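Local coordinates for protein delta-aminolevulinic acid dehydratase (Toxoplasma gondii ME49, PDB 3OBK) that catalyses the condensation of two molecules of 5-aminolevulinic acid to porphobilinogen, an early step of tetrapyrrole biosynthesis, and assembles as an octamer, at residues P43-F51 with D327-A338; I207-A215 with A249-A257. All coordinates share one frame; numbering follows the deposited sequence.

Interaction 1 of 2, residues P43-F51 with D327-A338; sequences PSSLIYPLF and DAVATYYAKEAA. With PBG (3-[5-(aminomethyl)-4-(carboxymethyl)-1H-pyrrol-3-yl]propanoic acid), chain L.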
loop_
_atom_site.group_PDB
_atom_site.type_symbol
_atom_site.label_atom_id
_atom_site.label_comp_id
_atom_site.label_asym_id
_atom_site.label_seq_id
_atom_site.Cartn_x
_atom_site.Cartn_y
_atom_site.Cartn_z
ATOM N N PRO A 43 32.480 7.893 -9.705
ATOM C CA PRO A 43 33.338 6.799 -10.099
ATOM C C PRO A 43 33.308 5.592 -9.151
ATOM O O PRO A 43 33.354 4.460 -9.603
ATOM C CB PRO A 43 34.739 7.427 -10.078
ATOM C CG PRO A 43 34.521 8.897 -10.320
ATOM C CD PRO A 43 33.189 9.189 -9.673
ATOM N N SER A 44 33.251 5.829 -7.840
ATOM C CA SER A 44 33.285 4.732 -6.878
ATOM C C SER A 44 31.961 3.926 -6.799
ATOM O O SER A 44 31.860 2.981 -5.987
ATOM C CB SER A 44 33.669 5.244 -5.497
ATOM O OG SER A 44 32.622 5.951 -4.895
ATOM N N SER A 45 30.975 4.306 -7.629
ATOM C CA SER A 45 29.788 3.505 -7.842
ATOM C C SER A 45 29.954 2.616 -9.087
ATOM O O SER A 45 29.059 1.837 -9.409
ATOM C CB SER A 45 28.533 4.393 -7.974
ATOM O OG SER A 45 28.244 5.121 -6.759
ATOM N N LEU A 46 31.091 2.684 -9.764
ATOM C CA LEU A 46 31.316 1.856 -10.950
ATOM C C LEU A 46 32.228 0.656 -10.638
ATOM O O LEU A 46 33.204 0.779 -9.893
ATOM C CB LEU A 46 31.925 2.690 -12.082
ATOM C CG LEU A 46 31.205 4.006 -12.435
ATOM C CD1 LEU A 46 31.898 4.763 -13.568
ATOM C CD2 LEU A 46 29.673 3.787 -12.742
ATOM N N ILE A 47 31.873 -0.495 -11.211
ATOM C CA ILE A 47 32.644 -1.715 -11.144
ATOM C C ILE A 47 33.227 -1.966 -12.538
ATOM O O ILE A 47 32.496 -1.944 -13.540
ATOM C CB ILE A 47 31.750 -2.913 -10.745
ATOM C CG1 ILE A 47 30.998 -2.638 -9.442
ATOM C CG2 ILE A 47 32.555 -4.110 -10.562
ATOM C CD1 ILE A 47 29.966 -3.660 -9.105
ATOM N N TYR A 48 34.527 -2.225 -12.612
ATOM C CA TYR A 48 35.198 -2.379 -13.895
ATOM C C TYR A 48 35.523 -3.851 -14.136
ATOM O O TYR A 48 36.297 -4.449 -13.382
ATOM C CB TYR A 48 36.489 -1.543 -13.880
ATOM C CG TYR A 48 37.247 -1.414 -15.191
ATOM C CD1 TYR A 48 36.592 -1.485 -16.405
ATOM C CD2 TYR A 48 38.615 -1.161 -15.205
ATOM C CE1 TYR A 48 37.270 -1.341 -17.599
ATOM C CE2 TYR A 48 39.317 -0.994 -16.413
ATOM C CZ TYR A 48 38.620 -1.093 -17.607
ATOM O OH TYR A 48 39.227 -0.983 -18.826
ATOM N N PRO A 49 34.935 -4.451 -15.178
ATOM C CA PRO A 49 35.188 -5.864 -15.389
ATOM C C PRO A 49 36.293 -6.132 -16.409
ATOM O O PRO A 49 36.267 -5.564 -17.499
ATOM C CB PRO A 49 33.830 -6.404 -15.892
ATOM C CG PRO A 49 32.902 -5.234 -15.972
ATOM C CD PRO A 49 33.808 -4.016 -16.006
ATOM N N LEU A 50 37.241 -6.993 -16.035
ATOM C CA LEU A 50 38.417 -7.258 -16.859
ATOM C C LEU A 50 38.623 -8.746 -17.115
ATOM O O LEU A 50 38.124 -9.608 -16.374
ATOM C CB LEU A 50 39.673 -6.694 -16.206
ATOM C CG LEU A 50 39.664 -5.181 -15.943
ATOM C CD1 LEU A 50 40.749 -4.807 -14.970
ATOM C CD2 LEU A 50 39.779 -4.412 -17.283
ATOM N N PHE A 51 39.357 -9.008 -18.193
ATOM C CA PHE A 51 39.658 -10.342 -18.639
ATOM C C PHE A 51 41.141 -10.546 -18.579
ATOM O O PHE A 51 41.908 -9.697 -19.072
ATOM C CB PHE A 51 39.228 -10.513 -20.088
ATOM C CG PHE A 51 37.779 -10.308 -20.299
ATOM C CD1 PHE A 51 36.878 -11.324 -20.011
ATOM C CD2 PHE A 51 37.299 -9.094 -20.749
ATOM C CE1 PHE A 51 35.519 -11.118 -20.198
ATOM C CE2 PHE A 51 35.956 -8.898 -20.935
ATOM C CZ PHE A 51 35.065 -9.897 -20.660
ATOM N N ASP A 327 22.674 0.938 -7.075
ATOM C CA ASP A 327 23.694 1.493 -6.242
ATOM C C ASP A 327 25.034 1.440 -6.965
ATOM O O ASP A 327 25.769 2.415 -6.966
ATOM C CB ASP A 327 23.740 0.745 -4.928
ATOM C CG ASP A 327 22.457 0.887 -4.166
ATOM O OD1 ASP A 327 22.109 2.035 -3.811
ATOM O OD2 ASP A 327 21.789 -0.141 -3.946
ATOM N N ALA A 328 25.344 0.324 -7.600
ATOM C CA ALA A 328 26.615 0.191 -8.342
ATOM C C ALA A 328 26.279 -0.323 -9.711
ATOM O O ALA A 328 25.270 -1.015 -9.864
ATOM C CB ALA A 328 27.548 -0.773 -7.647
ATOM N N VAL A 329 27.119 -0.016 -10.698
ATOM C CA VAL A 329 26.945 -0.519 -12.062
ATOM C C VAL A 329 28.242 -1.181 -12.511
ATOM O O VAL A 329 29.285 -0.577 -12.423
ATOM C CB VAL A 329 26.640 0.659 -13.005
ATOM C CG1 VAL A 329 26.411 0.189 -14.418
ATOM C CG2 VAL A 329 25.407 1.454 -12.473
ATOM N N ALA A 330 28.186 -2.431 -12.963
ATOM C CA ALA A 330 29.349 -3.082 -13.562
ATOM C C ALA A 330 29.364 -2.670 -15.037
ATOM O O ALA A 330 28.381 -2.888 -15.743
ATOM C CB ALA A 330 29.270 -4.592 -13.411
ATOM N N THR A 331 30.436 -2.046 -15.515
ATOM C CA THR A 331 30.432 -1.605 -16.913
ATOM C C THR A 331 31.812 -1.569 -17.502
ATOM O O THR A 331 32.717 -1.105 -16.854
ATOM C CB THR A 331 29.743 -0.209 -17.091
ATOM O OG1 THR A 331 29.903 0.250 -18.441
ATOM C CG2 THR A 331 30.318 0.805 -16.127
ATOM N N TYR A 332 31.959 -2.033 -18.749
ATOM C CA TYR A 332 33.253 -2.016 -19.438
ATOM C C TYR A 332 33.676 -0.573 -19.754
ATOM O O TYR A 332 34.851 -0.322 -20.051
ATOM C CB TYR A 332 33.228 -2.920 -20.685
ATOM C CG TYR A 332 32.876 -4.344 -20.330
ATOM C CD1 TYR A 332 33.806 -5.185 -19.762
ATOM C CD2 TYR A 332 31.586 -4.823 -20.505
ATOM C CE1 TYR A 332 33.484 -6.461 -19.421
ATOM C CE2 TYR A 332 31.240 -6.103 -20.169
ATOM C CZ TYR A 332 32.191 -6.937 -19.615
ATOM O OH TYR A 332 31.845 -8.232 -19.253
ATOM N N TYR A 333 32.751 0.378 -19.640
ATOM C CA TYR A 333 33.095 1.818 -19.728
ATOM C C TYR A 333 33.521 2.467 -18.396
ATOM O O TYR A 333 33.664 3.676 -18.321
ATOM C CB TYR A 333 31.902 2.618 -20.280
ATOM C CG TYR A 333 31.832 2.679 -21.770
ATOM C CD1 TYR A 333 32.748 3.421 -22.507
ATOM C CD2 TYR A 333 30.838 2.029 -22.452
ATOM C CE1 TYR A 333 32.659 3.485 -23.899
ATOM C CE2 TYR A 333 30.752 2.078 -23.845
ATOM C CZ TYR A 333 31.648 2.802 -24.557
ATOM O OH TYR A 333 31.518 2.828 -25.931
ATOM N N ALA A 334 33.741 1.678 -17.350
ATOM C CA ALA A 334 33.966 2.241 -16.019
ATOM C C ALA A 334 35.184 3.125 -16.016
ATOM O O ALA A 334 35.116 4.274 -15.600
ATOM C CB ALA A 334 34.116 1.160 -15.004
ATOM N N LYS A 335 36.298 2.611 -16.525
ATOM C CA LYS A 335 37.515 3.417 -16.551
ATOM C C LYS A 335 37.303 4.666 -17.382
ATOM O O LYS A 335 37.713 5.770 -17.014
ATOM C CB LYS A 335 38.696 2.623 -17.093
ATOM C CG LYS A 335 40.004 3.418 -17.093
ATOM C CD LYS A 335 41.162 2.664 -17.723
ATOM C CE LYS A 335 41.229 2.801 -19.266
ATOM N NZ LYS A 335 42.202 1.856 -19.926
ATOM N N GLU A 336 36.655 4.504 -18.515
ATOM C CA GLU A 336 36.546 5.624 -19.411
ATOM C C GLU A 336 35.652 6.692 -18.816
ATOM O O GLU A 336 35.938 7.876 -18.940
ATOM C CB GLU A 336 36.011 5.178 -20.748
ATOM C CG GLU A 336 36.414 6.125 -21.861
ATOM C CD GLU A 336 37.666 5.668 -22.538
ATOM O OE1 GLU A 336 37.572 4.669 -23.286
ATOM O OE2 GLU A 336 38.708 6.291 -22.315
ATOM N N ALA A 337 34.594 6.278 -18.121
ATOM C CA ALA A 337 33.690 7.256 -17.503
ATOM C C ALA A 337 34.406 8.053 -16.403
ATOM O O ALA A 337 34.301 9.310 -16.320
ATOM C CB ALA A 337 32.420 6.574 -16.951
ATOM N N ALA A 338 35.137 7.324 -15.563
ATOM C CA ALA A 338 35.827 7.949 -14.444
ATOM C C ALA A 338 36.837 8.952 -15.003
ATOM O O ALA A 338 37.005 10.059 -14.476
ATOM C CB ALA A 338 36.495 6.895 -13.543
HETATM C CHA PBG L . 29.181 -16.587 -16.798
HETATM C C1A PBG L . 29.088 -15.136 -17.139
HETATM C C2A PBG L . 28.556 -14.593 -18.305
HETATM C C3A PBG L . 28.678 -13.222 -18.176
HETATM C C4A PBG L . 29.191 -12.971 -16.917
HETATM N NA PBG L . 29.458 -14.141 -16.320
HETATM C C5A PBG L . 28.105 -15.306 -19.558
HETATM C C6A PBG L . 26.882 -16.111 -19.461
HETATM O O1A PBG L . 26.512 -16.446 -18.304
HETATM O O2A PBG L . 26.306 -16.504 -20.501
HETATM C C7A PBG L . 28.318 -12.229 -19.213
HETATM C C8A PBG L . 28.797 -10.841 -19.007
HETATM C C9A PBG L . 28.724 -9.909 -20.143
HETATM O O3A PBG L . 29.471 -8.935 -20.123
HETATM O O4A PBG L . 28.181 -10.184 -21.224
HETATM N N1 PBG L . 28.412 -17.073 -15.700
#
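Strand 46-51 pairs in parallel with strand 328-331, the step that closes the TIM barrel between its first and last strands. Leu-46 lies beside Val-329 and Ile-47 beside Ala-330. Three backbone bonds hold the register: Val-329 N to Ser-45 O, Ile-47 N to Val-329 O and Thr-331 N to Ile-47 O. Beyond Thr-331 a type I turn leads into helix 334-338, which packs back over the first strand. There Ala-334 CB meets Leu-46 CB and Tyr-48 CB, while Leu-46 CD1 reaches Ala-337 CB at 3.9 Å. The Tyr-48 ring has CG anti to the backbone N (chi1 -172°), which lays the ring against Ala-334 and Lys-335 at the start of the helix. Lys-335 CB sits over one face, 4.0 Å from the ring centroid, in a CH-pi contact. Leu-50 CD2 lies on the opposite face. Tyr-48 OH and Lys-335 NZ both bind Glu-78. Pro-49 CG packs over a face of the Tyr-332 ring, also 4.0 Å from its centroid. Phe-51 lies nearly parallel to that ring, planes at 10°, but slid well aside, with centroids 5.9 Å apart. At the ring edge, Tyr-332 OH donates to the porphobilinogen carboxylate oxygen O3A at 2.6 Å.

Interaction 2 of 2, residues I207-A215 with A249-A257; sequences ILAYSCKYA and AEREAEADA. With MG (magnesium ion), chain I; PBG (3-[5-(aminomethyl)-4-(carboxymethyl)-1H-pyrrol-3-yl]propanoic acid), chain L.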
loop_
_atom_site.group_PDB
_atom_site.type_symbol
_atom_site.label_atom_id
_atom_site.label_comp_id
_atom_site.label_asym_id
_atom_site.label_seq_id
_atom_site.Cartn_x
_atom_site.Cartn_y
_atom_site.Cartn_z
ATOM N N ILE A 207 28.983 -11.948 -0.795
ATOM C CA ILE A 207 28.353 -12.619 -1.913
ATOM C C ILE A 207 27.530 -11.578 -2.670
ATOM O O ILE A 207 26.582 -11.034 -2.141
ATOM C CB ILE A 207 27.454 -13.760 -1.444
ATOM C CG1 ILE A 207 28.292 -14.887 -0.839
ATOM C CG2 ILE A 207 26.610 -14.324 -2.603
ATOM C CD1 ILE A 207 27.479 -15.944 -0.084
ATOM N N LEU A 208 27.936 -11.288 -3.899
ATOM C CA LEU A 208 27.122 -10.507 -4.820
ATOM C C LEU A 208 26.276 -11.500 -5.643
ATOM O O LEU A 208 26.783 -12.191 -6.544
ATOM C CB LEU A 208 28.016 -9.637 -5.689
ATOM C CG LEU A 208 27.540 -8.832 -6.920
ATOM C CD1 LEU A 208 26.117 -8.327 -6.853
ATOM C CD2 LEU A 208 28.547 -7.678 -7.155
ATOM N N ALA A 209 24.998 -11.611 -5.291
ATOM C CA ALA A 209 24.152 -12.652 -5.885
ATOM C C ALA A 209 23.584 -12.128 -7.176
ATOM O O ALA A 209 22.978 -11.061 -7.199
ATOM C CB ALA A 209 23.030 -13.061 -4.910
ATOM N N TYR A 210 23.794 -12.846 -8.266
ATOM C CA TYR A 210 23.066 -12.562 -9.503
ATOM C C TYR A 210 21.691 -13.186 -9.324
ATOM O O TYR A 210 21.549 -14.360 -9.543
ATOM C CB TYR A 210 23.755 -13.179 -10.698
ATOM C CG TYR A 210 25.016 -12.524 -11.164
ATOM C CD1 TYR A 210 26.196 -12.703 -10.501
ATOM C CD2 TYR A 210 25.041 -11.788 -12.332
ATOM C CE1 TYR A 210 27.392 -12.120 -10.966
ATOM C CE2 TYR A 210 26.215 -11.199 -12.804
ATOM C CZ TYR A 210 27.396 -11.366 -12.119
ATOM O OH TYR A 210 28.575 -10.790 -12.607
ATOM N N SER A 211 20.695 -12.410 -8.878
ATOM C CA SER A 211 19.345 -12.952 -8.634
ATOM C C SER A 211 18.530 -13.032 -9.878
ATOM O O SER A 211 17.906 -14.049 -10.119
ATOM C CB SER A 211 18.537 -12.090 -7.678
ATOM O OG SER A 211 19.245 -11.912 -6.505
ATOM N N CYS A 212 18.508 -11.937 -10.628
ATOM C CA CYS A 212 17.686 -11.825 -11.814
ATOM C C CYS A 212 18.589 -11.698 -13.041
ATOM O O CYS A 212 18.873 -10.614 -13.514
ATOM C CB CYS A 212 16.748 -10.621 -11.671
ATOM S SG CYS A 212 15.991 -10.515 -10.017
ATOM N N LYS A 213 19.085 -12.838 -13.500
ATOM C CA LYS A 213 19.979 -12.921 -14.643
ATOM C C LYS A 213 19.212 -13.620 -15.749
ATOM O O LYS A 213 18.764 -14.745 -15.566
ATOM C CB LYS A 213 21.224 -13.718 -14.310
ATOM C CG LYS A 213 22.054 -13.989 -15.528
ATOM C CD LYS A 213 23.398 -14.558 -15.153
ATOM C CE LYS A 213 24.267 -14.679 -16.361
ATOM N NZ LYS A 213 25.594 -15.092 -15.982
ATOM N N TYR A 214 19.066 -12.951 -16.887
ATOM C CA TYR A 214 18.170 -13.432 -17.922
ATOM C C TYR A 214 18.890 -14.244 -19.004
ATOM O O TYR A 214 20.066 -14.060 -19.247
ATOM C CB TYR A 214 17.390 -12.252 -18.501
ATOM C CG TYR A 214 16.334 -11.746 -17.534
ATOM C CD1 TYR A 214 16.649 -10.879 -16.503
ATOM C CD2 TYR A 214 15.024 -12.188 -17.625
ATOM C CE1 TYR A 214 15.663 -10.436 -15.593
ATOM C CE2 TYR A 214 14.046 -11.753 -16.750
ATOM C CZ TYR A 214 14.374 -10.883 -15.731
ATOM O OH TYR A 214 13.388 -10.479 -14.880
ATOM N N ALA A 215 18.174 -15.182 -19.610
ATOM C CA ALA A 215 18.701 -15.993 -20.718
ATOM C C ALA A 215 18.859 -15.130 -21.938
ATOM O O ALA A 215 18.134 -15.261 -22.892
ATOM C CB ALA A 215 17.765 -17.192 -21.012
ATOM N N ALA A 249 11.213 -12.451 -11.169
ATOM C CA ALA A 249 12.378 -11.737 -10.600
ATOM C C ALA A 249 12.245 -11.571 -9.086
ATOM O O ALA A 249 13.211 -11.667 -8.382
ATOM C CB ALA A 249 12.592 -10.392 -11.264
ATOM N N GLU A 250 11.030 -11.360 -8.609
ATOM C CA GLU A 250 10.762 -11.183 -7.182
ATOM C C GLU A 250 10.890 -12.498 -6.420
ATOM O O GLU A 250 11.342 -12.544 -5.282
ATOM C CB GLU A 250 9.360 -10.598 -6.984
ATOM C CG GLU A 250 9.182 -9.246 -7.712
ATOM C CD GLU A 250 7.744 -8.691 -7.606
ATOM O OE1 GLU A 250 7.148 -8.389 -8.689
ATOM O OE2 GLU A 250 7.230 -8.579 -6.444
ATOM N N ARG A 251 10.492 -13.582 -7.052
ATOM C CA ARG A 251 10.718 -14.872 -6.463
ATOM C C ARG A 251 12.238 -15.051 -6.239
ATOM O O ARG A 251 12.680 -15.399 -5.159
ATOM C CB ARG A 251 10.153 -15.947 -7.382
ATOM C CG ARG A 251 9.803 -17.215 -6.698
ATOM C CD ARG A 251 9.402 -18.322 -7.682
ATOM N NE ARG A 251 9.534 -19.608 -7.009
ATOM C CZ ARG A 251 9.424 -20.795 -7.589
ATOM N NH1 ARG A 251 9.150 -20.875 -8.873
ATOM N NH2 ARG A 251 9.568 -21.909 -6.858
ATOM N N GLU A 252 13.041 -14.745 -7.249
ATOM C CA GLU A 252 14.478 -14.953 -7.116
ATOM C C GLU A 252 15.095 -13.996 -6.098
ATOM O O GLU A 252 15.916 -14.406 -5.258
ATOM C CB GLU A 252 15.162 -14.853 -8.478
ATOM C CG GLU A 252 14.800 -16.044 -9.441
ATOM C CD GLU A 252 15.678 -17.286 -9.232
ATOM O OE1 GLU A 252 16.711 -17.200 -8.533
ATOM O OE2 GLU A 252 15.356 -18.363 -9.781
ATOM N N ALA A 253 14.705 -12.723 -6.155
ATOM C CA ALA A 253 15.325 -11.730 -5.311
ATOM C C ALA A 253 14.998 -12.029 -3.843
ATOM O O ALA A 253 15.880 -12.065 -3.013
ATOM C CB ALA A 253 14.911 -10.336 -5.731
ATOM N N GLU A 254 13.746 -12.315 -3.520
ATOM C CA GLU A 254 13.369 -12.587 -2.116
ATOM C C GLU A 254 14.147 -13.787 -1.566
ATOM O O GLU A 254 14.580 -13.784 -0.412
ATOM C CB GLU A 254 11.852 -12.806 -1.952
ATOM N N ALA A 255 14.335 -14.812 -2.383
ATOM C CA ALA A 255 15.051 -15.999 -1.930
ATOM C C ALA A 255 16.563 -15.763 -1.700
ATOM O O ALA A 255 17.136 -16.346 -0.802
ATOM C CB ALA A 255 14.816 -17.166 -2.917
ATOM N N ASP A 256 17.211 -14.931 -2.511
ATOM C CA ASP A 256 18.623 -14.699 -2.315
ATOM C C ASP A 256 18.833 -13.835 -1.107
ATOM O O ASP A 256 19.813 -14.013 -0.396
ATOM C CB ASP A 256 19.274 -14.065 -3.540
ATOM C CG ASP A 256 19.366 -15.023 -4.732
ATOM O OD1 ASP A 256 19.349 -16.295 -4.604
ATOM O OD2 ASP A 256 19.475 -14.462 -5.811
ATOM N N ALA A 257 17.903 -12.919 -0.856
ATOM C CA ALA A 257 17.926 -12.131 0.373
ATOM C C ALA A 257 17.903 -13.024 1.598
ATOM O O ALA A 257 18.732 -12.876 2.507
ATOM C CB ALA A 257 16.766 -11.197 0.424
HETATM MG MG MG I . 17.909 -18.235 -7.520
HETATM C CHA PBG L . 29.181 -16.587 -16.798
HETATM C C1A PBG L . 29.088 -15.136 -17.139
HETATM C C2A PBG L . 28.556 -14.593 -18.305
HETATM C C3A PBG L . 28.678 -13.222 -18.176
HETATM C C4A PBG L . 29.191 -12.971 -16.917
HETATM N NA PBG L . 29.458 -14.141 -16.320
HETATM C C5A PBG L . 28.105 -15.306 -19.558
HETATM C C6A PBG L . 26.882 -16.111 -19.461
HETATM O O1A PBG L . 26.512 -16.446 -18.304
HETATM O O2A PBG L . 26.306 -16.504 -20.501
HETATM C C7A PBG L . 28.318 -12.229 -19.213
HETATM C C8A PBG L . 28.797 -10.841 -19.007
HETATM C C9A PBG L . 28.724 -9.909 -20.143
HETATM O O3A PBG L . 29.471 -8.935 -20.123
HETATM O O4A PBG L . 28.181 -10.184 -21.224
HETATM N N1 PBG L . 28.412 -17.073 -15.700
HETATM O O HOH W 1 19.112 -16.201 -7.753
HETATM O O HOH W 2 18.741 -18.630 -9.390
HETATM O O HOH W 3 16.788 -20.021 -8.125
HETATM O O HOH W 4 17.543 -17.433 -5.550
HETATM O O HOH W 5 19.441 -19.400 -6.922
#
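Strand 206-213 of the TIM barrel packs against helix 247-258 beside a magnesium site, and its last residue, Lys-213, lines the porphobilinogen pocket. The strand 207-211 and the helix 249-257 run nearly antiparallel, at 157°, with axes 8.4 Å apart. Ala-209 and Ser-211 point their CB atoms at the helix. Ser-211 OG donates to Asp-256 OD2 at 2.7 Å, on the anti lone pair of that oxygen. The serine hydroxyl lies anti to its carbonyl carbon (chi1 -55°), which turns it to the carboxylate. Ala-209 CB packs against the same Asp-256 side chain. One turn back along the helix, Glu-252 CB rests on Ser-211 O at 3.3 Å. The Glu-252 chain then bends at chi2 (-85°) and brings OE1 to the magnesium at 1.9 Å. Five waters complete six ligands round the metal. Water 1 links the two sides: it binds the metal, donates to Asp-256 OD2 at 2.6 Å and makes a weak bond to Ser-211 O. Glu-252 OE2 forms a salt bridge with Arg-27 of a neighbouring subunit. Further on, the chain turns a corner at Cys-212, whose SG packs on Ala-249 CB at 3.6 Å. Tyr-214 OH also touches Ala-249 CB, and it bonds to Asn-245 O. The extended Lys-213 chain runs into the pocket, where NZ donates to porphobilinogen O1A at 2.8 Å. Asp-256 is thus a second-shell residue: its OD2 takes a hydrogen bond from a metal-bound water and another from the serine hydroxyl. The metal and Arg-27 of the neighbouring subunit would both favour a charged Glu-252. One carboxylate thus joins the magnesium site to the subunit interface.

How the interactions relate
From the N terminus, an arm with two short strands and helix 30-36 leads into the first barrel strand, 46-53. The chain then passes through strands 89-95, 130-135 and 179-182 before reaching strand 206-213. Interaction 2 closes a short loop there, with 33 residues between its segments, when helix 247-258 folds back on that strand. The chain goes on through strands 263-267 and 287-291 to 328-331. Interaction 1 then closes a long loop of 275 residues, which contains the whole of interaction 2. The two contacts do not touch. Their centres are about 21 Å apart, but they share one barrel sheet. Both meet porphobilinogen, one at each of its two carboxylates.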